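Local coordinates for protein glycoside hydrolase family 5 (Aspergillus oryzae, PDB 6LA0) that hydrolyses glycosidic bonds as a secreted family 5 rutinosidase, probably related to exo-1,3-beta-glucanases that release glucose from beta-glucan, at residues F266-T271 and Y280-S285; E273-R278 and W299-L304; G339-T342 and T348-D351; W353-F358 and G362-T367. All coordinates share one frame; numbering follows the deposited sequence.

Contact 1: residues F266-T271 and Y280-S285; sequences FERNVT and YADAQS. With NAG (2-acetamido-2-deoxy-beta-D-glucopyranose), chain G.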
loop_
_atom_site.group_PDB
_atom_site.type_symbol
_atom_site.label_atom_id
_atom_site.label_comp_id
_atom_site.label_asym_id
_atom_site.label_seq_id
_atom_site.Cartn_x
_atom_site.Cartn_y
_atom_site.Cartn_z
ATOM N N PHE A 266 3.529 14.277 -7.324
ATOM C CA PHE A 266 3.472 15.526 -6.566
ATOM C C PHE A 266 4.840 16.181 -6.371
ATOM O O PHE A 266 4.891 17.348 -5.961
ATOM C CB PHE A 266 2.790 15.295 -5.208
ATOM C CG PHE A 266 3.435 14.220 -4.374
ATOM C CD1 PHE A 266 4.428 14.536 -3.455
ATOM C CD2 PHE A 266 3.039 12.895 -4.504
ATOM C CE1 PHE A 266 5.022 13.541 -2.670
ATOM C CE2 PHE A 266 3.637 11.883 -3.719
ATOM C CZ PHE A 266 4.629 12.214 -2.804
ATOM N N GLU A 267 5.946 15.493 -6.659
ATOM C CA GLU A 267 7.253 16.146 -6.656
ATOM C C GLU A 267 7.935 16.095 -8.024
ATOM O O GLU A 267 9.152 16.299 -8.119
ATOM C CB GLU A 267 8.162 15.550 -5.579
ATOM C CG GLU A 267 7.900 14.090 -5.249
ATOM C CD GLU A 267 8.575 13.651 -3.958
ATOM O OE1 GLU A 267 8.658 12.424 -3.702
ATOM O OE2 GLU A 267 9.012 14.540 -3.193
ATOM N N ARG A 268 7.183 15.856 -9.095
ATOM C CA ARG A 268 7.725 15.879 -10.445
ATOM C C ARG A 268 7.205 17.075 -11.232
ATOM O O ARG A 268 6.049 17.490 -11.066
ATOM C CB ARG A 268 7.393 14.583 -11.178
ATOM C CG ARG A 268 8.302 13.441 -10.754
ATOM C CD ARG A 268 7.634 12.099 -10.965
ATOM N NE ARG A 268 7.547 11.759 -12.378
ATOM C CZ ARG A 268 6.861 10.725 -12.851
ATOM N NH1 ARG A 268 6.196 9.915 -12.024
ATOM N NH2 ARG A 268 6.846 10.504 -14.151
ATOM N N ASN A 269 8.058 17.614 -12.105
ATOM C CA ASN A 269 7.721 18.787 -12.908
ATOM C C ASN A 269 6.710 18.429 -13.989
ATOM O O ASN A 269 7.074 18.145 -15.134
ATOM C CB ASN A 269 8.979 19.401 -13.527
ATOM C CG ASN A 269 8.730 20.786 -14.122
ATOM O OD1 ASN A 269 7.583 21.186 -14.347
ATOM N ND2 ASN A 269 9.811 21.524 -14.381
ATOM N N VAL A 270 5.434 18.492 -13.625
ATOM C CA VAL A 270 4.316 18.121 -14.481
ATOM C C VAL A 270 3.112 18.914 -13.988
ATOM O O VAL A 270 3.070 19.339 -12.830
ATOM C CB VAL A 270 4.088 16.582 -14.454
ATOM C CG1 VAL A 270 3.748 16.095 -13.043
ATOM C CG2 VAL A 270 3.029 16.140 -15.463
ATOM N N THR A 271 2.147 19.144 -14.875
ATOM C CA THR A 271 0.942 19.904 -14.565
ATOM C C THR A 271 -0.279 19.026 -14.780
ATOM O O THR A 271 -0.207 17.974 -15.425
ATOM C CB THR A 271 0.813 21.163 -15.439
ATOM O OG1 THR A 271 0.695 20.780 -16.814
ATOM C CG2 THR A 271 2.028 22.059 -15.277
ATOM N N TYR A 280 0.670 7.715 -19.180
ATOM C CA TYR A 280 0.786 6.662 -20.178
ATOM C C TYR A 280 2.241 6.254 -20.371
ATOM O O TYR A 280 2.543 5.062 -20.501
ATOM C CB TYR A 280 0.165 7.113 -21.497
ATOM C CG TYR A 280 -1.347 7.008 -21.536
ATOM C CD1 TYR A 280 -1.974 5.830 -21.914
ATOM C CD2 TYR A 280 -2.143 8.091 -21.207
ATOM C CE1 TYR A 280 -3.365 5.733 -21.956
ATOM C CE2 TYR A 280 -3.531 8.006 -21.244
ATOM C CZ TYR A 280 -4.134 6.822 -21.610
ATOM O OH TYR A 280 -5.514 6.746 -21.659
ATOM N N ALA A 281 3.156 7.229 -20.377
ATOM C CA ALA A 281 4.579 6.917 -20.498
ATOM C C ALA A 281 5.040 6.033 -19.349
ATOM O O ALA A 281 5.751 5.038 -19.562
ATOM C CB ALA A 281 5.400 8.205 -20.537
ATOM N N ASP A 282 4.642 6.385 -18.120
ATOM C CA ASP A 282 5.103 5.660 -16.934
ATOM C C ASP A 282 4.578 4.232 -16.921
ATOM O O ASP A 282 5.310 3.291 -16.577
ATOM C CB ASP A 282 4.659 6.393 -15.664
ATOM C CG ASP A 282 5.484 7.640 -15.383
ATOM O OD1 ASP A 282 6.620 7.748 -15.900
ATOM O OD2 ASP A 282 4.992 8.521 -14.652
ATOM N N ALA A 283 3.297 4.053 -17.248
ATOM C CA ALA A 283 2.722 2.718 -17.276
ATOM C C ALA A 283 3.410 1.858 -18.331
ATOM O O ALA A 283 3.660 0.664 -18.109
ATOM C CB ALA A 283 1.218 2.806 -17.534
ATOM N N GLN A 284 3.751 2.460 -19.481
ATOM C CA GLN A 284 4.472 1.728 -20.518
ATOM C C GLN A 284 5.857 1.308 -20.039
ATOM O O GLN A 284 6.267 0.162 -20.242
ATOM C CB GLN A 284 4.590 2.576 -21.790
ATOM C CG GLN A 284 5.329 1.870 -22.931
ATOM C CD GLN A 284 5.289 2.656 -24.241
ATOM O OE1 GLN A 284 4.426 3.512 -24.443
ATOM N NE2 GLN A 284 6.231 2.365 -25.130
ATOM N N SER A 285 6.596 2.217 -19.404
ATOM C CA SER A 285 7.955 1.881 -19.000
ATOM C C SER A 285 8.002 0.937 -17.799
ATOM O O SER A 285 9.022 0.275 -17.592
ATOM C CB SER A 285 8.733 3.151 -18.681
ATOM O OG SER A 285 8.189 3.780 -17.549
HETATM C C1 NAG G . 9.688 22.839 -14.969
HETATM C C2 NAG G . 10.905 23.741 -14.726
HETATM C C3 NAG G . 10.721 25.082 -15.437
HETATM C C4 NAG G . 10.410 24.867 -16.912
HETATM C C5 NAG G . 9.214 23.934 -17.070
HETATM C C6 NAG G . 8.934 23.578 -18.510
HETATM C C7 NAG G . 12.354 23.968 -12.758
HETATM C C8 NAG G . 12.410 24.197 -11.276
HETATM N N2 NAG G . 11.133 23.946 -13.304
HETATM O O3 NAG G . 11.900 25.867 -15.293
HETATM O O4 NAG G . 10.115 26.107 -17.550
HETATM O O5 NAG G . 9.466 22.699 -16.387
HETATM O O6 NAG G . 8.678 22.187 -18.650
HETATM O O7 NAG G . 13.365 23.811 -13.428
#
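Arg268 reaches from the loop 266-271 to Asp282 on helix 275-285, and this salt bridge carries the whole contact, since Arg268 CA and Asp282 CA, the nearest pair, stand 12.4 Å apart. The arginine chain bends at chi3 (72°), and the carboxylate lies at the edge of the guanidinium. Arg268 NH2 gives the main bond to Asp282 OD2, 2.8 Å long and 157° at the hydrogen; OD2 lies in the guanidinium plane and accepts through its syn lone pair. Weak bonds run from Arg268 NH2 to Asp282 OD1 and from Arg268 NH1 to Asp282 OD2. The two planes are 49° apart, so the pairing is not a flat two-pronged one. Asp282 OD2 also accepts from the hydroxyl of Tyr265, while Arg268 NH1 donates to the carbonyl of Tyr264, so strand 257-265 holds both charged groups. Asn269, centre of an inverse gamma turn, takes no part in the salt bridge and carries an N-acetylglucosamine, its ND2 joined to C1 at 1.4 Å. Ser285 OG bonds back to Asp282 O (3.1 Å). A surface salt bridge thus ties the glycosylated loop leaving a beta strand to the following helix, within a beta-alpha unit of the TIM barrel.

Contact 2: residues E273-R278 and W299-L304; sequences ETLPAR and WAIQTL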
loop_
_atom_site.group_PDB
_atom_site.type_symbol
_atom_site.label_atom_id
_atom_site.label_comp_id
_atom_site.label_asym_id
_atom_site.label_seq_id
_atom_site.Cartn_x
_atom_site.Cartn_y
_atom_site.Cartn_z
ATOM N N GLU A 273 -2.612 19.677 -16.750
ATOM C CA GLU A 273 -2.800 19.673 -18.198
ATOM C C GLU A 273 -2.041 18.537 -18.860
ATOM O O GLU A 273 -2.634 17.724 -19.584
ATOM C CB GLU A 273 -2.339 21.005 -18.766
ATOM C CG GLU A 273 -2.793 21.133 -20.229
ATOM C CD GLU A 273 -1.693 21.211 -21.298
ATOM O OE1 GLU A 273 -0.742 22.009 -21.153
ATOM O OE2 GLU A 273 -1.905 20.593 -22.363
ATOM N N THR A 274 -0.764 18.388 -18.517
ATOM C CA THR A 274 0.137 17.462 -19.196
ATOM C C THR A 274 0.238 16.117 -18.499
ATOM O O THR A 274 1.011 15.253 -18.937
ATOM C CB THR A 274 1.525 18.092 -19.314
ATOM O OG1 THR A 274 1.984 18.459 -18.013
ATOM C CG2 THR A 274 1.472 19.357 -20.217
ATOM N N LEU A 275 -0.524 15.928 -17.421
ATOM C CA LEU A 275 -0.403 14.688 -16.666
ATOM C C LEU A 275 -0.716 13.436 -17.476
ATOM O O LEU A 275 0.002 12.440 -17.292
ATOM C CB LEU A 275 -1.280 14.738 -15.411
ATOM C CG LEU A 275 -1.211 13.486 -14.544
ATOM C CD1 LEU A 275 0.222 13.211 -14.055
ATOM C CD2 LEU A 275 -2.184 13.650 -13.384
ATOM N N PRO A 276 -1.737 13.389 -18.352
ATOM C CA PRO A 276 -2.038 12.103 -19.018
ATOM C C PRO A 276 -0.878 11.536 -19.816
ATOM O O PRO A 276 -0.629 10.323 -19.755
ATOM C CB PRO A 276 -3.229 12.445 -19.925
ATOM C CG PRO A 276 -3.882 13.626 -19.249
ATOM C CD PRO A 276 -2.739 14.422 -18.705
ATOM N N ALA A 277 -0.168 12.375 -20.573
ATOM C CA ALA A 277 1.016 11.898 -21.288
ATOM C C ALA A 277 1.981 11.197 -20.336
ATOM O O ALA A 277 2.529 10.138 -20.662
ATOM C CB ALA A 277 1.708 13.066 -22.003
ATOM N N ARG A 278 2.177 11.758 -19.140
ATOM C CA ARG A 278 3.099 11.147 -18.184
ATOM C C ARG A 278 2.551 9.837 -17.638
ATOM O O ARG A 278 3.310 8.878 -17.439
ATOM C CB ARG A 278 3.392 12.105 -17.029
ATOM C CG ARG A 278 4.841 12.049 -16.559
ATOM C CD ARG A 278 5.787 12.506 -17.675
ATOM N NE ARG A 278 5.707 13.943 -17.924
ATOM C CZ ARG A 278 6.407 14.867 -17.265
ATOM N NH1 ARG A 278 7.239 14.511 -16.291
ATOM N NH2 ARG A 278 6.269 16.154 -17.577
ATOM N N TRP A 299 -0.979 5.002 -6.500
ATOM C CA TRP A 299 -0.822 6.155 -7.382
ATOM C C TRP A 299 -1.834 7.223 -6.960
ATOM O O TRP A 299 -2.771 6.951 -6.205
ATOM C CB TRP A 299 -0.995 5.766 -8.853
ATOM C CG TRP A 299 -2.403 5.365 -9.216
ATOM C CD1 TRP A 299 -3.060 4.236 -8.833
ATOM C CD2 TRP A 299 -3.317 6.102 -10.041
ATOM N NE1 TRP A 299 -4.329 4.217 -9.364
ATOM C CE2 TRP A 299 -4.512 5.356 -10.109
ATOM C CE3 TRP A 299 -3.241 7.324 -10.726
ATOM C CZ2 TRP A 299 -5.628 5.793 -10.837
ATOM C CZ3 TRP A 299 -4.353 7.757 -11.448
ATOM C CH2 TRP A 299 -5.523 6.991 -11.502
ATOM N N ALA A 300 -1.634 8.446 -7.467
ATOM C CA ALA A 300 -2.545 9.573 -7.228
ATOM C C ALA A 300 -2.274 10.666 -8.257
ATOM O O ALA A 300 -1.212 10.689 -8.885
ATOM C CB ALA A 300 -2.402 10.135 -5.811
ATOM N N ILE A 301 -3.220 11.608 -8.387
ATOM C CA ILE A 301 -3.194 12.567 -9.498
ATOM C C ILE A 301 -2.660 13.949 -9.120
ATOM O O ILE A 301 -2.639 14.830 -9.989
ATOM C CB ILE A 301 -4.581 12.741 -10.162
ATOM C CG1 ILE A 301 -5.616 13.287 -9.163
ATOM C CG2 ILE A 301 -5.026 11.436 -10.830
ATOM C CD1 ILE A 301 -6.805 14.003 -9.809
ATOM N N GLN A 302 -2.231 14.185 -7.881
ATOM C CA GLN A 302 -1.690 15.509 -7.578
ATOM C C GLN A 302 -0.356 15.688 -8.280
ATOM O O GLN A 302 0.501 14.803 -8.226
ATOM C CB GLN A 302 -1.497 15.735 -6.078
ATOM C CG GLN A 302 -1.014 17.155 -5.802
ATOM C CD GLN A 302 -0.302 17.342 -4.483
ATOM O OE1 GLN A 302 -0.577 16.647 -3.490
ATOM N NE2 GLN A 302 0.624 18.296 -4.456
ATOM N N THR A 303 -0.178 16.830 -8.947
ATOM C CA THR A 303 1.077 17.140 -9.615
ATOM C C THR A 303 1.808 18.211 -8.819
ATOM O O THR A 303 1.228 18.874 -7.957
ATOM C CB THR A 303 0.833 17.599 -11.058
ATOM O OG1 THR A 303 -0.005 18.764 -11.048
ATOM C CG2 THR A 303 0.138 16.491 -11.840
ATOM N N LEU A 304 3.104 18.360 -9.083
ATOM C CA LEU A 304 3.840 19.383 -8.352
ATOM C C LEU A 304 3.311 20.778 -8.678
ATOM O O LEU A 304 3.141 21.605 -7.772
ATOM C CB LEU A 304 5.334 19.287 -8.645
ATOM C CG LEU A 304 6.213 20.348 -7.984
ATOM C CD1 LEU A 304 6.084 20.283 -6.466
ATOM C CD2 LEU A 304 7.657 20.161 -8.409
#
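Leu275 buries the most surface here, and its two methyls settle against the end of strand 294-303. CG stands anti to the backbone N (chi1 -179°), which carries the branch off the first turn of helix 275-285 toward the strand. CD2 lies 3.6 Å from the carbonyl oxygen of Ile301, a van der Waals approach rather than a polar bond, and 4.1 Å from Ile301 CB. CD1 meets Thr303 CG2 at 4.0 Å.

Thr303 answers with its methyl: CG2 is equally far from both branches of the leucine, so the threonine carbon sits across the fork, the two side chains meeting at a slant. Its hydroxyl has a separate task. With chi1 at 59°, OG1 lies between the backbone N and the carbonyl carbon and is hydrogen-bonded to the carbonyl oxygen of Tyr305, which helps to fix the methyl in its place against Leu275.

The contact closes part of a beta-alpha-beta unit, strand 257-265, helix 275-285 and strand 294-303, the repeating crossover of the TIM barrel, with the start of the helix packed on the end of the strand that follows it. Tyr265, from the preceding strand, also touches Leu275, so the leucine is shared by both strands.

Ile301 contributes through its backbone oxygen and CB, whereas the end of its side chain leads off to Phe358 of helix 355-360. Its backbone N is hydrogen-bonded to Tyr332 OH, which connects this part of the strand to the neighbouring strand 329-332.

Contact 3: residues G339-T342 and T348-D351; sequences GNAT and TQAD. With NAG (2-acetamido-2-deoxy-beta-D-glucopyranose), chain F.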
loop_
_atom_site.group_PDB
_atom_site.type_symbol
_atom_site.label_atom_id
_atom_site.label_comp_id
_atom_site.label_asym_id
_atom_site.label_seq_id
_atom_site.Cartn_x
_atom_site.Cartn_y
_atom_site.Cartn_z
ATOM N N GLY A 339 -6.718 15.384 4.593
ATOM C CA GLY A 339 -5.626 16.308 4.876
ATOM C C GLY A 339 -5.761 17.610 4.096
ATOM O O GLY A 339 -6.151 17.621 2.926
ATOM N N ASN A 340 -5.400 18.729 4.743
ATOM C CA ASN A 340 -5.687 20.052 4.188
ATOM C C ASN A 340 -4.440 20.835 3.791
ATOM O O ASN A 340 -4.514 22.059 3.642
ATOM C CB ASN A 340 -6.521 20.887 5.165
ATOM C CG ASN A 340 -5.865 21.044 6.522
ATOM O OD1 ASN A 340 -4.747 20.595 6.754
ATOM N ND2 ASN A 340 -6.569 21.705 7.432
ATOM N N ALA A 341 -3.297 20.168 3.626
ATOM C CA ALA A 341 -2.110 20.857 3.129
ATOM C C ALA A 341 -2.386 21.459 1.759
ATOM O O ALA A 341 -3.028 20.840 0.909
ATOM C CB ALA A 341 -0.933 19.887 3.047
ATOM N N THR A 342 -1.908 22.676 1.537
ATOM C CA THR A 342 -2.176 23.302 0.250
ATOM C C THR A 342 -1.311 22.661 -0.836
ATOM O O THR A 342 -0.276 22.039 -0.565
ATOM C CB THR A 342 -1.927 24.812 0.301
ATOM O OG1 THR A 342 -2.533 25.434 -0.845
ATOM C CG2 THR A 342 -0.438 25.126 0.300
ATOM N N THR A 348 -6.499 22.001 -2.005
ATOM C CA THR A 348 -5.619 21.325 -1.060
ATOM C C THR A 348 -5.462 19.866 -1.486
ATOM O O THR A 348 -6.142 19.389 -2.393
ATOM C CB THR A 348 -6.178 21.369 0.371
ATOM O OG1 THR A 348 -7.250 20.430 0.463
ATOM C CG2 THR A 348 -6.712 22.762 0.731
ATOM N N GLN A 349 -4.614 19.118 -0.771
ATOM C CA GLN A 349 -4.450 17.703 -1.108
ATOM C C GLN A 349 -5.775 16.949 -1.024
ATOM O O GLN A 349 -5.987 15.985 -1.770
ATOM C CB GLN A 349 -3.409 17.045 -0.191
ATOM C CG GLN A 349 -1.989 17.597 -0.365
ATOM C CD GLN A 349 -0.938 16.712 0.282
ATOM O OE1 GLN A 349 -0.969 16.485 1.488
ATOM N NE2 GLN A 349 0.005 16.208 -0.521
ATOM N N ALA A 350 -6.693 17.386 -0.150
ATOM C CA ALA A 350 -7.944 16.651 0.012
ATOM C C ALA A 350 -8.816 16.706 -1.229
ATOM O O ALA A 350 -9.713 15.865 -1.377
ATOM C CB ALA A 350 -8.734 17.179 1.214
ATOM N N ASP A 351 -8.559 17.647 -2.139
ATOM C CA ASP A 351 -9.287 17.696 -3.394
ATOM C C ASP A 351 -8.745 16.707 -4.429
ATOM O O ASP A 351 -9.440 16.426 -5.411
ATOM C CB ASP A 351 -9.263 19.137 -3.939
ATOM C CG ASP A 351 -9.848 20.161 -2.932
ATOM O OD1 ASP A 351 -11.042 20.025 -2.608
ATOM O OD2 ASP A 351 -9.115 21.069 -2.459
HETATM C C1 NAG F . -6.106 21.888 8.778
HETATM C C2 NAG F . -6.174 23.344 9.257
HETATM C C3 NAG F . -5.999 23.425 10.776
HETATM C C4 NAG F . -6.945 22.473 11.495
HETATM C C5 NAG F . -6.800 21.067 10.926
HETATM C C6 NAG F . -7.801 20.090 11.496
HETATM C C7 NAG F . -5.440 25.028 7.622
HETATM C C8 NAG F . -4.267 25.770 7.051
HETATM N N2 NAG F . -5.162 24.149 8.592
HETATM O O3 NAG F . -6.245 24.762 11.199
HETATM O O4 NAG F . -6.648 22.445 12.886
HETATM O O5 NAG F . -7.025 21.099 9.511
HETATM O O6 NAG F . -9.140 20.486 11.226
HETATM O O7 NAG F . -6.584 25.211 7.220
#
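Ala341 and Gln349 share the hydrogen bond that joins the two segments. Gln349 N donates to Ala341 O over 2.9 Å, and the donor lies almost in line with the C=O bond (172°). The same oxygen lies 3.2 Å from Thr348 CB, while Thr348 CG2 rests 3.7 Å from Asn340 O; the threonine side chain therefore packs against consecutive carbonyls. Gly339 O approaches Ala350 CB at 3.1 Å, a tight fit. On the other flank, Gln349 OE1 comes within 3.7 Å of Ala341 CB.

Bonds inside 348-351 position these groups. Thr348 OG1 (chi1 75°) accepts from Ala350 N, and Asp351 OD2 takes the Thr348 N-H through its anti lone pair at 2.8 Å and a nearly straight 174°. Further out, Gln349 NE2 is hydrogen-bonded to Gln302 OE1 at the end of strand 294-303, which connects the turn to the barrel. Asn340 points away from 348-351: its ND2 is joined to C1 of an N-acetylglucosamine, and its OD1 bonds to Ser36 OG. The geometry is that of an ST turn built on Thr348, beside a single beta bridge between Thr342 and Thr348 that draws together the ends of a glycosylated surface loop.

Contact 4: residues W353-F358 and G362-T367; sequences WNFEYF and GYIDLT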
loop_
_atom_site.group_PDB
_atom_site.type_symbol
_atom_site.label_atom_id
_atom_site.label_comp_id
_atom_site.label_asym_id
_atom_site.label_seq_id
_atom_site.Cartn_x
_atom_site.Cartn_y
_atom_site.Cartn_z
ATOM N N TRP A 353 -6.568 13.608 -3.409
ATOM C CA TRP A 353 -6.207 12.297 -2.880
ATOM C C TRP A 353 -7.398 11.532 -2.324
ATOM O O TRP A 353 -7.216 10.449 -1.749
ATOM C CB TRP A 353 -5.159 12.440 -1.780
ATOM C CG TRP A 353 -3.838 12.966 -2.207
ATOM C CD1 TRP A 353 -3.527 14.249 -2.503
ATOM C CD2 TRP A 353 -2.621 12.213 -2.328
ATOM N NE1 TRP A 353 -2.191 14.354 -2.822
ATOM C CE2 TRP A 353 -1.613 13.113 -2.724
ATOM C CE3 TRP A 353 -2.287 10.865 -2.144
ATOM C CZ2 TRP A 353 -0.293 12.713 -2.936
ATOM C CZ3 TRP A 353 -0.972 10.468 -2.355
ATOM C CH2 TRP A 353 0.005 11.389 -2.748
ATOM N N ASN A 354 -8.600 12.066 -2.475
ATOM C CA ASN A 354 -9.800 11.539 -1.835
ATOM C C ASN A 354 -10.591 10.820 -2.919
ATOM O O ASN A 354 -11.264 11.454 -3.731
ATOM C CB ASN A 354 -10.572 12.687 -1.185
ATOM C CG ASN A 354 -11.822 12.237 -0.453
ATOM O OD1 ASN A 354 -11.893 11.115 0.050
ATOM N ND2 ASN A 354 -12.818 13.121 -0.387
ATOM N N PHE A 355 -10.482 9.488 -2.963
ATOM C CA PHE A 355 -11.185 8.740 -4.001
ATOM C C PHE A 355 -12.698 8.823 -3.833
ATOM O O PHE A 355 -13.433 8.703 -4.819
ATOM C CB PHE A 355 -10.715 7.277 -4.016
ATOM C CG PHE A 355 -11.043 6.554 -5.287
ATOM C CD1 PHE A 355 -10.271 6.734 -6.419
ATOM C CD2 PHE A 355 -12.146 5.719 -5.361
ATOM C CE1 PHE A 355 -10.580 6.073 -7.602
ATOM C CE2 PHE A 355 -12.461 5.055 -6.533
ATOM C CZ PHE A 355 -11.675 5.228 -7.655
ATOM N N GLU A 356 -13.185 9.035 -2.603
ATOM C CA GLU A 356 -14.630 9.092 -2.378
ATOM C C GLU A 356 -15.279 10.242 -3.147
ATOM O O GLU A 356 -16.433 10.136 -3.582
ATOM C CB GLU A 356 -14.927 9.233 -0.882
ATOM C CG GLU A 356 -16.412 9.365 -0.565
ATOM C CD GLU A 356 -16.697 9.374 0.927
ATOM O OE1 GLU A 356 -15.936 10.012 1.696
ATOM O OE2 GLU A 356 -17.694 8.737 1.324
ATOM N N TYR A 357 -14.570 11.361 -3.283
ATOM C CA TYR A 357 -15.121 12.494 -4.021
ATOM C C TYR A 357 -15.325 12.147 -5.494
ATOM O O TYR A 357 -16.346 12.520 -6.088
ATOM C CB TYR A 357 -14.206 13.704 -3.854
ATOM C CG TYR A 357 -14.705 14.941 -4.567
ATOM C CD1 TYR A 357 -14.418 15.154 -5.911
ATOM C CD2 TYR A 357 -15.464 15.894 -3.900
ATOM C CE1 TYR A 357 -14.873 16.269 -6.570
ATOM C CE2 TYR A 357 -15.921 17.035 -4.566
ATOM C CZ TYR A 357 -15.622 17.208 -5.895
ATOM O OH TYR A 357 -16.069 18.339 -6.567
ATOM N N PHE A 358 -14.368 11.426 -6.097
ATOM C CA PHE A 358 -14.533 10.992 -7.485
ATOM C C PHE A 358 -15.785 10.135 -7.640
ATOM O O PHE A 358 -16.535 10.278 -8.614
ATOM C CB PHE A 358 -13.323 10.183 -7.962
ATOM C CG PHE A 358 -11.996 10.857 -7.773
ATOM C CD1 PHE A 358 -11.887 12.232 -7.703
ATOM C CD2 PHE A 358 -10.835 10.086 -7.685
ATOM C CE1 PHE A 358 -10.647 12.843 -7.548
ATOM C CE2 PHE A 358 -9.596 10.681 -7.515
ATOM C CZ PHE A 358 -9.502 12.064 -7.444
ATOM N N GLY A 362 -19.549 11.300 -9.702
ATOM C CA GLY A 362 -19.813 10.580 -10.931
ATOM C C GLY A 362 -18.634 10.346 -11.845
ATOM O O GLY A 362 -18.835 10.070 -13.032
ATOM N N TYR A 363 -17.402 10.448 -11.340
ATOM C CA TYR A 363 -16.236 10.257 -12.193
ATOM C C TYR A 363 -15.944 8.787 -12.493
ATOM O O TYR A 363 -15.282 8.493 -13.499
ATOM C CB TYR A 363 -14.985 10.858 -11.542
ATOM C CG TYR A 363 -14.999 12.346 -11.242
ATOM C CD1 TYR A 363 -16.077 13.161 -11.590
ATOM C CD2 TYR A 363 -13.912 12.938 -10.617
ATOM C CE1 TYR A 363 -16.059 14.537 -11.304
ATOM C CE2 TYR A 363 -13.887 14.295 -10.336
ATOM C CZ TYR A 363 -14.957 15.090 -10.677
ATOM O OH TYR A 363 -14.906 16.443 -10.382
ATOM N N ILE A 364 -16.403 7.862 -11.654
ATOM C CA ILE A 364 -15.897 6.489 -11.642
ATOM C C ILE A 364 -16.989 5.530 -12.101
ATOM O O ILE A 364 -18.091 5.508 -11.536
ATOM C CB ILE A 364 -15.383 6.075 -10.250
ATOM C CG1 ILE A 364 -14.321 7.062 -9.737
ATOM C CG2 ILE A 364 -14.843 4.633 -10.281
ATOM C CD1 ILE A 364 -13.249 7.418 -10.758
ATOM N N ASP A 365 -16.657 4.698 -13.089
ATOM C CA ASP A 365 -17.469 3.532 -13.463
ATOM C C ASP A 365 -16.486 2.440 -13.881
ATOM O O ASP A 365 -16.108 2.335 -15.052
ATOM C CB ASP A 365 -18.467 3.854 -14.568
ATOM C CG ASP A 365 -19.115 2.610 -15.156
ATOM O OD1 ASP A 365 -19.168 1.560 -14.478
ATOM O OD2 ASP A 365 -19.576 2.682 -16.314
ATOM N N LEU A 366 -16.066 1.626 -12.914
ATOM C CA LEU A 366 -15.052 0.628 -13.228
ATOM C C LEU A 366 -15.603 -0.541 -14.024
ATOM O O LEU A 366 -14.809 -1.352 -14.514
ATOM C CB LEU A 366 -14.392 0.120 -11.941
ATOM C CG LEU A 366 -13.660 1.236 -11.192
ATOM C CD1 LEU A 366 -13.077 0.715 -9.895
ATOM C CD2 LEU A 366 -12.557 1.803 -12.081
ATOM N N THR A 367 -16.927 -0.651 -14.170
ATOM C CA THR A 367 -17.474 -1.720 -14.995
ATOM C C THR A 367 -17.184 -1.521 -16.475
ATOM O O THR A 367 -17.392 -2.454 -17.258
ATOM C CB THR A 367 -18.984 -1.854 -14.784
ATOM O OG1 THR A 367 -19.659 -0.767 -15.430
ATOM C CG2 THR A 367 -19.319 -1.859 -13.293
#
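Phe358 and Tyr363 are joined through both rings and backbone. Among the aromatic contacts, their rings are near parallel, the planes 20° apart, but are slid so far that they barely overlap; the centroids are 5.9 Å apart. They touch at one corner, where Phe358 CD1 meets Tyr363 CD2 at 3.6 Å. Tyr363 OH reaches the edge of the Tyr357 ring, 3.8 Å from CE1. The carbonyl oxygen of Asn354 sits over the centre of one face of Phe358, whose ring also meets Tyr332 edge-to-face.

In the backbone, Tyr363 N donates to Phe358 O, 2.9 Å away at an angle of 152°. Together with the Gly362 N bond to Ile359 O, this makes a Schellman motif that ends helix 355-360, with Gly362 as the C-prime residue at positive phi.

The aliphatic contacts converge on Ile364. Its CG1, anti to the carbonyl carbon (chi1 -55°), touches both Phe358 CB (3.7 Å) and Phe355 CZ (3.8 Å). Val83 also touches Ile364, and the Phe355 ring rests on Val22 of strand 19-23.

In the fold
Contacts 1 and 2 interlock along the chain: their segments alternate, both use helix 275-285, and their centres lie about 6 Å apart. Contacts 3 and 4 follow in series, centres about 17 Å apart, with adjoining segments that lead from the loop after strand 329-332 into helix 355-360. Contact 2 is the hub: its centre is about 16 Å from each of theirs, and the one acceptor Gln302 OE1 serves both, bonding Gln349 and Trp353. Phe266 of contact 1 also packs on Trp353, although those centres are about 21 Å apart. The C-terminal part of the chain thereby packs, through Gln302, Ala300 and Ile301, on the beta-alpha-beta unit of strand 257-265, helix 275-285 and strand 294-303.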